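Local structure of iron-regulated ABC transporter siderophore-binding protein SirA (Staphylococcus aureus subsp. aureus, 3MWF) at residues K18-R23 / L127-E132; V43-S48 / K63-V68; D141-A146 / L283-Y288; A153-A158 / L291-Q296. The protein binds the iron(III) complex of the siderophore staphyloferrin B and, as the binding protein of an ABC transporter, probably delivers it for uptake into the cell. One frame throughout, in Å; residues are numbered along the deposited sequence.

Interaction 1 (K18-R23 / L127-E132); sequences KGKPKR and LGKEKE
Lys-20 reaches across to the turn at Leu-127 and Gly-128, and its contacts build up along the chain. CB carries it off the loop; CG comes 3.5 Å from the carbonyl O of Leu-127, CD lies a little farther from that oxygen, and CE returns to 3.4 Å from the same Leu-127 O. The chain is nearly straight as far as CE and bends only at its last torsion (chi4 71°), which sets NZ 2.6 Å from Gly-128 O. In this short hydrogen bond the donor is tilted 26° from the carbonyl plane. A long, flexible lysine suits the place, spanning the gap while its ammonium group remains near the surface.

Gly-128 has positive phi and ends helix 116-127 in a Schellman motif; with no CB, it lets Lys-20 NZ come in close. Lys-129 then holds the N-cap position of helix 130-155. Its NZ lies 5.1 Å from Lys-20 NZ, near enough that the like charges may repel, with the carboxylate of Glu-132 farther off and perhaps offsetting this in part.

Beside this polar link, Pro-21 CB faces Leu-127 CD2 at 4.5 Å. Both side chains also touch Leu-86 of strand 86-90, and the contact thus fastens the loop leading into strand 24-26 to the junction between helices 116-127 and 130-155.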
loop_
_atom_site.group_PDB
_atom_site.type_symbol
_atom_site.label_atom_id
_atom_site.label_comp_id
_atom_site.label_asym_id
_atom_site.label_seq_id
_atom_site.Cartn_x
_atom_site.Cartn_y
_atom_site.Cartn_z
ATOM N N LYS A 18 19.398 12.807 16.725
ATOM C CA LYS A 18 20.821 12.845 17.060
ATOM C C LYS A 18 21.447 11.504 16.697
ATOM O O LYS A 18 21.020 10.463 17.199
ATOM C CB LYS A 18 21.052 13.227 18.537
ATOM C CG LYS A 18 20.680 14.686 18.873
ATOM C CD LYS A 18 21.626 15.351 19.897
ATOM C CE LYS A 18 21.166 15.182 21.360
ATOM N NZ LYS A 18 21.557 13.864 21.964
ATOM N N GLY A 19 22.421 11.529 15.787
ATOM C CA GLY A 19 23.152 10.322 15.394
ATOM C C GLY A 19 22.558 9.616 14.192
ATOM O O GLY A 19 21.636 10.127 13.548
ATOM N N LYS A 20 23.111 8.448 13.871
ATOM C CA LYS A 20 22.559 7.590 12.836
ATOM C C LYS A 20 21.733 6.547 13.581
ATOM O O LYS A 20 22.293 5.691 14.262
ATOM C CB LYS A 20 23.675 6.925 12.028
ATOM C CG LYS A 20 23.333 6.719 10.576
ATOM C CD LYS A 20 24.265 5.696 9.951
ATOM C CE LYS A 20 23.852 5.369 8.528
ATOM N NZ LYS A 20 24.134 6.523 7.637
ATOM N N PRO A 21 20.391 6.652 13.509
ATOM C CA PRO A 21 19.574 5.745 14.314
ATOM C C PRO A 21 19.856 4.288 13.973
ATOM O O PRO A 21 20.005 3.958 12.800
ATOM C CB PRO A 21 18.134 6.117 13.907
ATOM C CG PRO A 21 18.219 7.516 13.480
ATOM C CD PRO A 21 19.558 7.613 12.767
ATOM N N LYS A 22 19.944 3.437 14.991
ATOM C CA LYS A 22 20.186 2.005 14.775
ATOM C C LYS A 22 19.078 1.120 15.342
ATOM O O LYS A 22 19.042 -0.089 15.082
ATOM C CB LYS A 22 21.538 1.588 15.372
ATOM C CG LYS A 22 22.707 1.705 14.401
ATOM C CD LYS A 22 23.613 2.902 14.701
ATOM C CE LYS A 22 24.822 2.931 13.744
ATOM N NZ LYS A 22 24.425 2.862 12.289
ATOM N N ARG A 23 18.184 1.709 16.131
ATOM C CA ARG A 23 17.084 0.976 16.739
ATOM C C ARG A 23 15.771 1.635 16.327
ATOM O O ARG A 23 15.291 2.542 17.011
ATOM C CB ARG A 23 17.208 0.966 18.266
ATOM C CG ARG A 23 18.486 0.311 18.779
ATOM C CD ARG A 23 18.513 0.291 20.307
ATOM N NE ARG A 23 17.419 -0.497 20.870
ATOM C CZ ARG A 23 17.395 -1.831 20.910
ATOM N NH1 ARG A 23 18.423 -2.536 20.437
ATOM N NH2 ARG A 23 16.347 -2.461 21.430
ATOM N N LEU A 127 17.250 7.833 8.428
ATOM C CA LEU A 127 18.184 6.733 8.723
ATOM C C LEU A 127 19.620 6.974 8.255
ATOM O O LEU A 127 20.501 6.133 8.518
ATOM C CB LEU A 127 17.681 5.413 8.121
ATOM C CG LEU A 127 16.440 4.799 8.776
ATOM C CD1 LEU A 127 15.860 3.717 7.870
ATOM C CD2 LEU A 127 16.833 4.207 10.103
ATOM N N GLY A 128 19.843 8.102 7.582
ATOM C CA GLY A 128 21.096 8.384 6.868
ATOM C C GLY A 128 21.348 7.345 5.787
ATOM O O GLY A 128 22.472 6.844 5.633
ATOM N N LYS A 129 20.288 6.989 5.063
ATOM C CA LYS A 129 20.369 6.047 3.951
ATOM C C LYS A 129 19.815 6.691 2.670
ATOM O O LYS A 129 19.117 6.038 1.875
ATOM C CB LYS A 129 19.597 4.763 4.276
ATOM C CG LYS A 129 20.125 3.968 5.462
ATOM C CD LYS A 129 21.362 3.161 5.138
ATOM C CE LYS A 129 21.739 2.307 6.326
ATOM N NZ LYS A 129 23.087 1.715 6.149
ATOM N N GLU A 130 20.142 7.966 2.466
ATOM C CA GLU A 130 19.625 8.730 1.329
ATOM C C GLU A 130 20.016 8.154 -0.023
ATOM O O GLU A 130 19.174 8.063 -0.925
ATOM C CB GLU A 130 20.043 10.198 1.413
ATOM C CG GLU A 130 19.238 10.970 2.441
ATOM C CD GLU A 130 19.614 12.429 2.512
ATOM O OE1 GLU A 130 19.575 13.108 1.464
ATOM O OE2 GLU A 130 19.940 12.901 3.624
ATOM N N LYS A 131 21.280 7.739 -0.150
ATOM C CA LYS A 131 21.758 7.145 -1.394
ATOM C C LYS A 131 21.049 5.808 -1.650
ATOM O O LYS A 131 20.655 5.518 -2.779
ATOM C CB LYS A 131 23.294 6.979 -1.359
ATOM C CG LYS A 131 23.921 6.161 -2.497
ATOM C CD LYS A 131 23.838 6.851 -3.853
ATOM C CE LYS A 131 25.065 6.537 -4.724
ATOM N NZ LYS A 131 25.452 5.096 -4.700
ATOM N N GLU A 132 20.881 5.003 -0.606
ATOM C CA GLU A 132 20.157 3.729 -0.729
ATOM C C GLU A 132 18.708 3.965 -1.185
ATOM O O GLU A 132 18.216 3.285 -2.076
ATOM C CB GLU A 132 20.167 2.961 0.595
ATOM C CG GLU A 132 21.547 2.386 0.992
ATOM C CD GLU A 132 22.501 3.407 1.616
ATOM O OE1 GLU A 132 22.178 4.613 1.745
ATOM O OE2 GLU A 132 23.625 2.997 1.978
#

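Interaction 2 (V43-S48 / K63-V68); sequences VGAVES and KDTKIV
Two neighbouring parallel strands of the six-stranded mixed sheet meet here, Gly-44 pairing with Lys-66 and Ala-45 with Ile-67. Three backbone hydrogen bonds join them: Lys-66 N to Val-43 O (3.0 Å), Ala-45 N to Lys-66 O (2.9 Å) and Val-68 N to Ala-45 O (2.9 Å). Lys-66 thus uses both its N-H and its carbonyl toward the partner strand, as parallel pairing requires. At the start of the pair, water 1 donates to Val-43 O and Asp-64 O, extending the link to before the first direct bond.

Gly-44 brings its CA to 3.1 Å from Lys-66 O in a CA-H...O contact. Having no side chain, the glycine fits this close approach beside Val-68 CG1. Strand 44-45 lies between strands 24-26 and 66-70 in the sheet, and Gly-44 and Val-46 also bond through their backbones to Thr-26 on its other flank.

On the face carrying Ala-45 and Ile-67, the small Ala-45 CB meets Thr-65 CG2 at 3.8 Å. With CG2 anti to its backbone N, Thr-65 turns the methyl to this contact, while its OG1 bonds to Pro-42 O. Ile-67 sends CG2 to 3.8 Å from Glu-47 CB, and the carboxylate of Glu-47 makes a salt bridge with Lys-52. Farther along, the beta-branched Val-46 and Val-68 cross obliquely, CG1 of the former against CG2 of the latter, where the chain leaves strand 44-45 in the direction of the siderophore.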
loop_
_atom_site.group_PDB
_atom_site.type_symbol
_atom_site.label_atom_id
_atom_site.label_comp_id
_atom_site.label_asym_id
_atom_site.label_seq_id
_atom_site.Cartn_x
_atom_site.Cartn_y
_atom_site.Cartn_z
ATOM N N VAL A 43 13.859 -2.837 15.344
ATOM C CA VAL A 43 13.835 -3.515 16.632
ATOM C C VAL A 43 12.409 -3.832 17.069
ATOM O O VAL A 43 12.174 -4.740 17.880
ATOM C CB VAL A 43 14.652 -2.773 17.721
ATOM C CG1 VAL A 43 16.116 -2.664 17.253
ATOM C CG2 VAL A 43 14.046 -1.394 18.055
ATOM N N GLY A 44 11.456 -3.070 16.515
ATOM C CA GLY A 44 10.038 -3.239 16.810
ATOM C C GLY A 44 9.203 -2.885 15.586
ATOM O O GLY A 44 9.579 -2.029 14.810
ATOM N N ALA A 45 8.074 -3.563 15.432
ATOM C CA ALA A 45 7.159 -3.322 14.293
ATOM C C ALA A 45 5.749 -3.613 14.702
ATOM O O ALA A 45 5.497 -4.462 15.556
ATOM C CB ALA A 45 7.533 -4.176 13.097
ATOM N N VAL A 46 4.790 -2.935 14.072
ATOM C CA VAL A 46 3.413 -3.348 14.258
ATOM C C VAL A 46 3.185 -4.728 13.599
ATOM O O VAL A 46 3.898 -5.113 12.672
ATOM C CB VAL A 46 2.400 -2.307 13.710
ATOM C CG1 VAL A 46 2.374 -1.039 14.654
ATOM C CG2 VAL A 46 2.681 -1.952 12.224
ATOM N N GLU A 47 2.235 -5.476 14.143
ATOM C CA GLU A 47 1.918 -6.798 13.577
ATOM C C GLU A 47 1.385 -6.659 12.145
ATOM O O GLU A 47 0.789 -5.644 11.796
ATOM C CB GLU A 47 0.914 -7.532 14.459
ATOM C CG GLU A 47 -0.499 -7.088 14.331
ATOM C CD GLU A 47 -1.419 -7.758 15.322
ATOM O OE1 GLU A 47 -0.917 -8.406 16.262
ATOM O OE2 GLU A 47 -2.644 -7.583 15.173
ATOM N N SER A 48 1.597 -7.682 11.333
ATOM C CA SER A 48 1.032 -7.717 9.997
ATOM C C SER A 48 -0.484 -7.816 10.051
ATOM O O SER A 48 -1.063 -8.334 11.013
ATOM C CB SER A 48 1.621 -8.893 9.210
ATOM O OG SER A 48 1.468 -10.110 9.954
ATOM N N LYS A 63 13.446 -11.464 12.081
ATOM C CA LYS A 63 13.636 -12.356 13.220
ATOM C C LYS A 63 14.184 -11.515 14.391
ATOM O O LYS A 63 15.055 -10.652 14.212
ATOM C CB LYS A 63 14.503 -13.559 12.843
ATOM C CG LYS A 63 15.973 -13.284 12.688
ATOM C CD LYS A 63 16.614 -14.171 11.599
ATOM C CE LYS A 63 15.970 -15.556 11.499
ATOM N NZ LYS A 63 15.868 -15.974 10.062
ATOM N N ASP A 64 13.626 -11.716 15.573
ATOM C CA ASP A 64 13.970 -10.899 16.749
ATOM C C ASP A 64 13.348 -9.498 16.775
ATOM O O ASP A 64 13.444 -8.811 17.798
ATOM C CB ASP A 64 15.498 -10.761 16.955
ATOM C CG ASP A 64 16.204 -12.094 17.141
ATOM O OD1 ASP A 64 15.750 -12.925 17.964
ATOM O OD2 ASP A 64 17.241 -12.284 16.467
ATOM N N THR A 65 12.743 -9.051 15.668
ATOM C CA THR A 65 11.903 -7.848 15.729
ATOM C C THR A 65 10.736 -8.094 16.677
ATOM O O THR A 65 9.994 -9.070 16.541
ATOM C CB THR A 65 11.363 -7.438 14.327
ATOM O OG1 THR A 65 12.457 -7.183 13.444
ATOM C CG2 THR A 65 10.454 -6.189 14.431
ATOM N N LYS A 66 10.562 -7.215 17.660
ATOM C CA LYS A 66 9.507 -7.353 18.623
ATOM C C LYS A 66 8.230 -6.739 18.054
ATOM O O LYS A 66 8.266 -5.675 17.424
ATOM C CB LYS A 66 9.906 -6.656 19.934
ATOM C CG LYS A 66 8.774 -6.296 20.883
ATOM C CD LYS A 66 8.386 -7.492 21.753
ATOM C CE LYS A 66 7.130 -7.205 22.537
ATOM N NZ LYS A 66 6.888 -8.350 23.463
ATOM N N ILE A 67 7.112 -7.393 18.310
ATOM C CA ILE A 67 5.813 -6.872 17.855
ATOM C C ILE A 67 5.313 -5.876 18.889
ATOM O O ILE A 67 5.204 -6.208 20.073
ATOM C CB ILE A 67 4.792 -8.021 17.589
ATOM C CG1 ILE A 67 5.314 -8.942 16.481
ATOM C CG2 ILE A 67 3.398 -7.449 17.299
ATOM C CD1 ILE A 67 5.534 -8.266 15.144
ATOM N N VAL A 68 5.010 -4.653 18.453
ATOM C CA VAL A 68 4.537 -3.637 19.375
ATOM C C VAL A 68 3.025 -3.428 19.357
ATOM O O VAL A 68 2.535 -2.475 19.962
ATOM C CB VAL A 68 5.289 -2.300 19.198
ATOM C CG1 VAL A 68 6.780 -2.528 19.379
ATOM C CG2 VAL A 68 5.006 -1.698 17.791
HETATM O O HOH W 1 14.048 -6.284 19.022
#

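Interaction 3 (D141-A146 / L283-Y288); sequences DDKVAA and LIDDLY
Lys-143 and Asp-285 form a salt bridge between two helices, with NZ 2.7 Å from OD1. The ammonium group comes to the syn side of the carboxylate oxygen, 28° out of the carboxylate plane, and the two side chains cross at about a right angle. Lysine suits this place because its aliphatic part is used as well: CE packs 3.8 Å from Ile-284 CB and CG lies 4.0 Å from Ile-284 CG2, the two side chains sliding past each other in opposite directions. CG of Lys-143 stands anti to the backbone N, the chain runs out extended, and a bend at chi4 (79°) sets NZ at the acid. Ile-284 also sends CD1 to Val-144 CG2, 4.0 Å away.

The segments belong to helices 130-155 and 277-290, whose axes run nearly parallel here, 17° apart, with a closest approach of 11.1 Å. So wide a spacing calls for long or bulky side chains to bridge it. Helix 130-155 is the long helix that spans both lobes in this class of binding protein, and helix 277-290 lies against it.

Toward the C-terminal end of the contact, Tyr-288 crosses the interval. Water 2, in the plane of its ring, donates to both Tyr-288 OH (2.8 Å) and Lys-143 O (2.8 Å). The hydroxyl is also hydrogen-bonded to Asp-150, one turn beyond Ala-146, and Phe-147 meets the tyrosine ring edge-to-face. Leu-188, in the loop after helix 179-187, packs against both Val-144 and Ile-284.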
loop_
_atom_site.group_PDB
_atom_site.type_symbol
_atom_site.label_atom_id
_atom_site.label_comp_id
_atom_site.label_asym_id
_atom_site.label_seq_id
_atom_site.Cartn_x
_atom_site.Cartn_y
_atom_site.Cartn_z
ATOM N N ASP A 141 11.373 3.307 -10.680
ATOM C CA ASP A 141 11.113 4.155 -11.848
ATOM C C ASP A 141 11.491 3.450 -13.145
ATOM O O ASP A 141 10.740 3.502 -14.133
ATOM C CB ASP A 141 11.874 5.469 -11.730
ATOM C CG ASP A 141 11.256 6.424 -10.737
ATOM O OD1 ASP A 141 10.094 6.211 -10.277
ATOM O OD2 ASP A 141 11.940 7.420 -10.418
ATOM N N ASP A 142 12.634 2.754 -13.127
ATOM C CA ASP A 142 13.049 1.947 -14.270
ATOM C C ASP A 142 12.041 0.869 -14.622
ATOM O O ASP A 142 11.716 0.675 -15.786
ATOM C CB ASP A 142 14.438 1.339 -14.049
ATOM C CG ASP A 142 15.541 2.375 -14.117
ATOM O OD1 ASP A 142 15.320 3.493 -14.641
ATOM O OD2 ASP A 142 16.649 2.076 -13.633
ATOM N N LYS A 143 11.526 0.186 -13.596
ATOM C CA LYS A 143 10.575 -0.880 -13.795
ATOM C C LYS A 143 9.262 -0.330 -14.347
ATOM O O LYS A 143 8.633 -0.957 -15.211
ATOM C CB LYS A 143 10.344 -1.651 -12.493
ATOM C CG LYS A 143 9.757 -2.997 -12.739
ATOM C CD LYS A 143 9.853 -3.911 -11.512
ATOM C CE LYS A 143 9.065 -5.188 -11.730
ATOM N NZ LYS A 143 9.809 -6.147 -12.583
ATOM N N VAL A 144 8.865 0.835 -13.838
ATOM C CA VAL A 144 7.672 1.536 -14.322
ATOM C C VAL A 144 7.843 1.916 -15.802
ATOM O O VAL A 144 6.979 1.591 -16.620
ATOM C CB VAL A 144 7.365 2.792 -13.470
ATOM C CG1 VAL A 144 6.311 3.672 -14.147
ATOM C CG2 VAL A 144 6.848 2.348 -12.111
ATOM N N ALA A 145 8.964 2.548 -16.129
ATOM C CA ALA A 145 9.249 2.935 -17.534
ATOM C C ALA A 145 9.199 1.733 -18.481
ATOM O O ALA A 145 8.586 1.808 -19.559
ATOM C CB ALA A 145 10.604 3.678 -17.642
ATOM N N ALA A 146 9.828 0.627 -18.086
ATOM C CA ALA A 146 9.787 -0.609 -18.871
ATOM C C ALA A 146 8.381 -1.164 -19.010
ATOM O O ALA A 146 8.006 -1.658 -20.067
ATOM C CB ALA A 146 10.709 -1.680 -18.250
ATOM N N LEU A 283 3.970 -6.195 -7.455
ATOM C CA LEU A 283 2.704 -5.859 -8.100
ATOM C C LEU A 283 2.902 -5.703 -9.620
ATOM O O LEU A 283 2.149 -6.287 -10.414
ATOM C CB LEU A 283 2.087 -4.605 -7.443
ATOM C CG LEU A 283 0.632 -4.260 -7.787
ATOM C CD1 LEU A 283 0.048 -3.283 -6.754
ATOM C CD2 LEU A 283 0.512 -3.659 -9.198
ATOM N N ILE A 284 3.959 -5.009 -10.009
ATOM C CA ILE A 284 4.285 -4.829 -11.441
ATOM C C ILE A 284 4.528 -6.197 -12.116
ATOM O O ILE A 284 4.019 -6.475 -13.215
ATOM C CB ILE A 284 5.482 -3.862 -11.640
ATOM C CG1 ILE A 284 5.131 -2.440 -11.120
ATOM C CG2 ILE A 284 5.810 -3.759 -13.136
ATOM C CD1 ILE A 284 6.302 -1.421 -10.993
ATOM N N ASP A 285 5.263 -7.076 -11.436
ATOM C CA ASP A 285 5.449 -8.454 -11.938
ATOM C C ASP A 285 4.115 -9.167 -12.114
ATOM O O ASP A 285 3.903 -9.855 -13.122
ATOM C CB ASP A 285 6.303 -9.279 -10.962
ATOM C CG ASP A 285 7.768 -8.981 -11.057
ATOM O OD1 ASP A 285 8.226 -8.302 -12.014
ATOM O OD2 ASP A 285 8.478 -9.460 -10.140
ATOM N N ASP A 286 3.222 -9.020 -11.129
ATOM C CA ASP A 286 1.882 -9.598 -11.194
ATOM C C ASP A 286 1.135 -9.152 -12.443
ATOM O O ASP A 286 0.471 -9.958 -13.094
ATOM C CB ASP A 286 1.066 -9.210 -9.961
ATOM C CG ASP A 286 1.301 -10.132 -8.789
ATOM O OD1 ASP A 286 2.087 -11.089 -8.934
ATOM O OD2 ASP A 286 0.689 -9.894 -7.718
ATOM N N LEU A 287 1.240 -7.864 -12.759
ATOM C CA LEU A 287 0.596 -7.293 -13.933
ATOM C C LEU A 287 1.091 -7.905 -15.249
ATOM O O LEU A 287 0.279 -8.228 -16.108
ATOM C CB LEU A 287 0.781 -5.782 -13.955
ATOM C CG LEU A 287 -0.036 -5.017 -12.915
ATOM C CD1 LEU A 287 0.437 -3.576 -12.941
ATOM C CD2 LEU A 287 -1.544 -5.128 -13.197
ATOM N N TYR A 288 2.399 -8.096 -15.390
ATOM C CA TYR A 288 2.911 -8.803 -16.582
ATOM C C TYR A 288 2.232 -10.158 -16.739
ATOM O O TYR A 288 1.809 -10.535 -17.837
ATOM C CB TYR A 288 4.417 -8.982 -16.498
ATOM C CG TYR A 288 5.223 -7.797 -16.954
ATOM C CD1 TYR A 288 5.415 -7.535 -18.313
ATOM C CD2 TYR A 288 5.827 -6.958 -16.034
ATOM C CE1 TYR A 288 6.181 -6.461 -18.725
ATOM C CE2 TYR A 288 6.597 -5.889 -16.422
ATOM C CZ TYR A 288 6.767 -5.629 -17.782
ATOM O OH TYR A 288 7.536 -4.558 -18.147
HETATM O O HOH W 2 8.949 -3.611 -15.956
#

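Interaction 4 (A153-A158 / L291-Q296); sequences AKYKDA and LNIEKQ
The ring of Tyr-155 reaches Ile-293 and Leu-291 across the contact, and on one of its faces lies CD of the adjacent Lys-154, 3.7 Å above the plane and offset toward the rim. Ile-293 CD1 approaches CE2 of the ring obliquely at 4.1 Å, and OH sits 3.6 Å from Leu-291 CB, with both methyls of the leucine also close to it. Each of these two apolar side chains crosses the tyrosine at about a right angle. The flat amide of Gln-296, the last modelled residue and less certain, lies by Ala-153 CB, with NE2 weakly hydrogen-bonded to Asp-150.

Lys-154 adds the polar grip. Its chain is extended, with CD packing on Ile-293 CG1 at 3.7 Å, and bends at chi4 (89°), which sets NZ at two carbonyls. NZ donates to Asn-292 O at 2.9 Å, from 47° out of that carbonyl's plane, and more weakly to Leu-291 O at 3.3 Å.

Both oxygens belong to the turn that ends helix 277-290. Asn-292, with positive phi, closes that helix in a Schellman motif, and the lysine therefore reaches carbonyls at a helix C-terminus, where the helix dipole would be expected to welcome a positive charge. Helix 130-155 ends close by, with Lys-156 at positive phi, so that the C-terminal ends of two helices come together and the last modelled residues pass across the final turns of helix 130-155. Ile-293 continues onto Phe-147 and Asp-150 of helix 130-155, Leu-291 rests on Phe-190, and Tyr-155 touches Leu-161 in the loop before strand 163-168.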
loop_
_atom_site.group_PDB
_atom_site.type_symbol
_atom_site.label_atom_id
_atom_site.label_comp_id
_atom_site.label_asym_id
_atom_site.label_seq_id
_atom_site.Cartn_x
_atom_site.Cartn_y
_atom_site.Cartn_z
ATOM N N ALA A 153 3.475 -1.555 -26.373
ATOM C CA ALA A 153 3.763 -2.564 -27.410
ATOM C C ALA A 153 2.644 -3.599 -27.561
ATOM O O ALA A 153 2.298 -3.970 -28.688
ATOM C CB ALA A 153 5.120 -3.236 -27.157
ATOM N N LYS A 154 2.040 -4.034 -26.452
ATOM C CA LYS A 154 0.952 -5.006 -26.539
ATOM C C LYS A 154 -0.364 -4.375 -26.990
ATOM O O LYS A 154 -1.051 -4.899 -27.879
ATOM C CB LYS A 154 0.734 -5.724 -25.210
ATOM C CG LYS A 154 -0.393 -6.749 -25.248
ATOM C CD LYS A 154 -0.712 -7.203 -23.859
ATOM C CE LYS A 154 -2.017 -7.979 -23.785
ATOM N NZ LYS A 154 -1.848 -9.426 -23.993
ATOM N N TYR A 155 -0.721 -3.261 -26.359
ATOM C CA TYR A 155 -2.065 -2.716 -26.531
ATOM C C TYR A 155 -2.194 -1.707 -27.669
ATOM O O TYR A 155 -3.307 -1.450 -28.144
ATOM C CB TYR A 155 -2.562 -2.121 -25.213
ATOM C CG TYR A 155 -2.780 -3.171 -24.142
ATOM C CD1 TYR A 155 -3.838 -4.072 -24.233
ATOM C CD2 TYR A 155 -1.954 -3.225 -23.009
ATOM C CE1 TYR A 155 -4.060 -5.033 -23.249
ATOM C CE2 TYR A 155 -2.165 -4.183 -22.011
ATOM C CZ TYR A 155 -3.221 -5.078 -22.140
ATOM O OH TYR A 155 -3.447 -6.022 -21.158
ATOM N N LYS A 156 -1.059 -1.154 -28.096
ATOM C CA LYS A 156 -0.978 -0.216 -29.230
ATOM C C LYS A 156 -1.979 0.931 -29.095
ATOM O O LYS A 156 -1.923 1.657 -28.101
ATOM C CB LYS A 156 -1.110 -0.956 -30.563
ATOM C CG LYS A 156 -0.140 -2.148 -30.679
ATOM C CD LYS A 156 -0.026 -2.621 -32.113
ATOM C CE LYS A 156 1.205 -3.490 -32.294
ATOM N NZ LYS A 156 1.000 -4.815 -31.647
ATOM N N ASP A 157 -2.878 1.089 -30.074
ATOM C CA ASP A 157 -3.879 2.171 -30.062
ATOM C C ASP A 157 -4.834 2.115 -28.874
ATOM O O ASP A 157 -5.462 3.127 -28.541
ATOM C CB ASP A 157 -4.695 2.187 -31.366
ATOM C CG ASP A 157 -3.951 2.846 -32.533
ATOM O OD1 ASP A 157 -2.765 3.236 -32.401
ATOM O OD2 ASP A 157 -4.578 2.973 -33.612
ATOM N N ALA A 158 -4.959 0.949 -28.238
ATOM C CA ALA A 158 -5.821 0.860 -27.053
ATOM C C ALA A 158 -5.134 1.356 -25.767
ATOM O O ALA A 158 -5.805 1.538 -24.756
ATOM C CB ALA A 158 -6.402 -0.550 -26.863
ATOM N N LEU A 291 -1.915 -9.832 -17.086
ATOM C CA LEU A 291 -2.275 -9.174 -18.355
ATOM C C LEU A 291 -1.658 -9.849 -19.589
ATOM O O LEU A 291 -1.913 -9.424 -20.719
ATOM C CB LEU A 291 -1.918 -7.683 -18.318
ATOM C CG LEU A 291 -2.717 -6.882 -17.273
ATOM C CD1 LEU A 291 -2.359 -5.437 -17.374
ATOM C CD2 LEU A 291 -4.186 -7.071 -17.547
ATOM N N ASN A 292 -0.852 -10.883 -19.349
ATOM C CA ASN A 292 -0.140 -11.590 -20.414
ATOM C C ASN A 292 0.603 -10.603 -21.315
ATOM O O ASN A 292 0.374 -10.557 -22.526
ATOM C CB ASN A 292 -1.114 -12.457 -21.214
ATOM C CG ASN A 292 -0.407 -13.395 -22.172
ATOM O OD1 ASN A 292 0.693 -13.868 -21.892
ATOM N ND2 ASN A 292 -1.039 -13.668 -23.305
ATOM N N ILE A 293 1.463 -9.791 -20.695
ATOM C CA ILE A 293 2.280 -8.806 -21.382
ATOM C C ILE A 293 3.703 -9.354 -21.490
ATOM O O ILE A 293 4.285 -9.789 -20.504
ATOM C CB ILE A 293 2.310 -7.453 -20.616
ATOM C CG1 ILE A 293 0.905 -6.834 -20.547
ATOM C CG2 ILE A 293 3.319 -6.485 -21.239
ATOM C CD1 ILE A 293 0.820 -5.609 -19.609
ATOM N N GLU A 294 4.248 -9.348 -22.699
ATOM C CA GLU A 294 5.617 -9.794 -22.917
ATOM C C GLU A 294 6.612 -8.759 -22.414
ATOM O O GLU A 294 6.532 -7.570 -22.773
ATOM C CB GLU A 294 5.845 -10.066 -24.400
ATOM C CG GLU A 294 6.763 -11.238 -24.658
ATOM C CD GLU A 294 6.334 -12.015 -25.874
ATOM O OE1 GLU A 294 5.995 -13.204 -25.715
ATOM O OE2 GLU A 294 6.303 -11.428 -26.982
ATOM N N LYS A 295 7.547 -9.218 -21.580
ATOM C CA LYS A 295 8.578 -8.344 -21.001
ATOM C C LYS A 295 9.542 -7.838 -22.061
ATOM O O LYS A 295 10.467 -7.079 -21.758
ATOM C CB LYS A 295 9.346 -9.044 -19.875
ATOM C CG LYS A 295 8.564 -9.205 -18.578
ATOM C CD LYS A 295 9.498 -9.330 -17.380
ATOM C CE LYS A 295 8.721 -9.439 -16.080
ATOM N NZ LYS A 295 7.795 -10.621 -16.082
ATOM N N GLN A 296 9.316 -8.278 -23.298
ATOM C CA GLN A 296 10.024 -7.806 -24.498
ATOM C C GLN A 296 10.982 -6.631 -24.263
ATOM O O GLN A 296 10.561 -5.498 -24.006
ATOM C CB GLN A 296 8.992 -7.485 -25.591
ATOM C CG GLN A 296 9.409 -6.452 -26.630
ATOM C CD GLN A 296 8.284 -5.477 -26.942
ATOM O OE1 GLN A 296 7.793 -5.419 -28.070
ATOM N NE2 GLN A 296 7.862 -4.715 -25.933
#

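Overall arrangement
Helix 130-155 threads three of the contacts: interaction 1 lies at its start, interaction 3 near its middle and interaction 4 at its end, with the centres of 1 and 4 about 41 Å apart. Interactions 3 and 4 are neighbours, centres about 12 Å apart, joined by a probable hydrogen bond from Ile-293 N to Tyr-288 O (3.0 Å) and by the cation-pi contact of Lys-295 with Tyr-288. Interaction 2 is nested within the chain loop closed by interaction 1 and touches it through Arg-23 and Val-43. It lies toward the pocket: the Glu-47 side chain is about 10 Å from staphyloferrin B and that of Val-46 about 12 Å from the iron(III) ion.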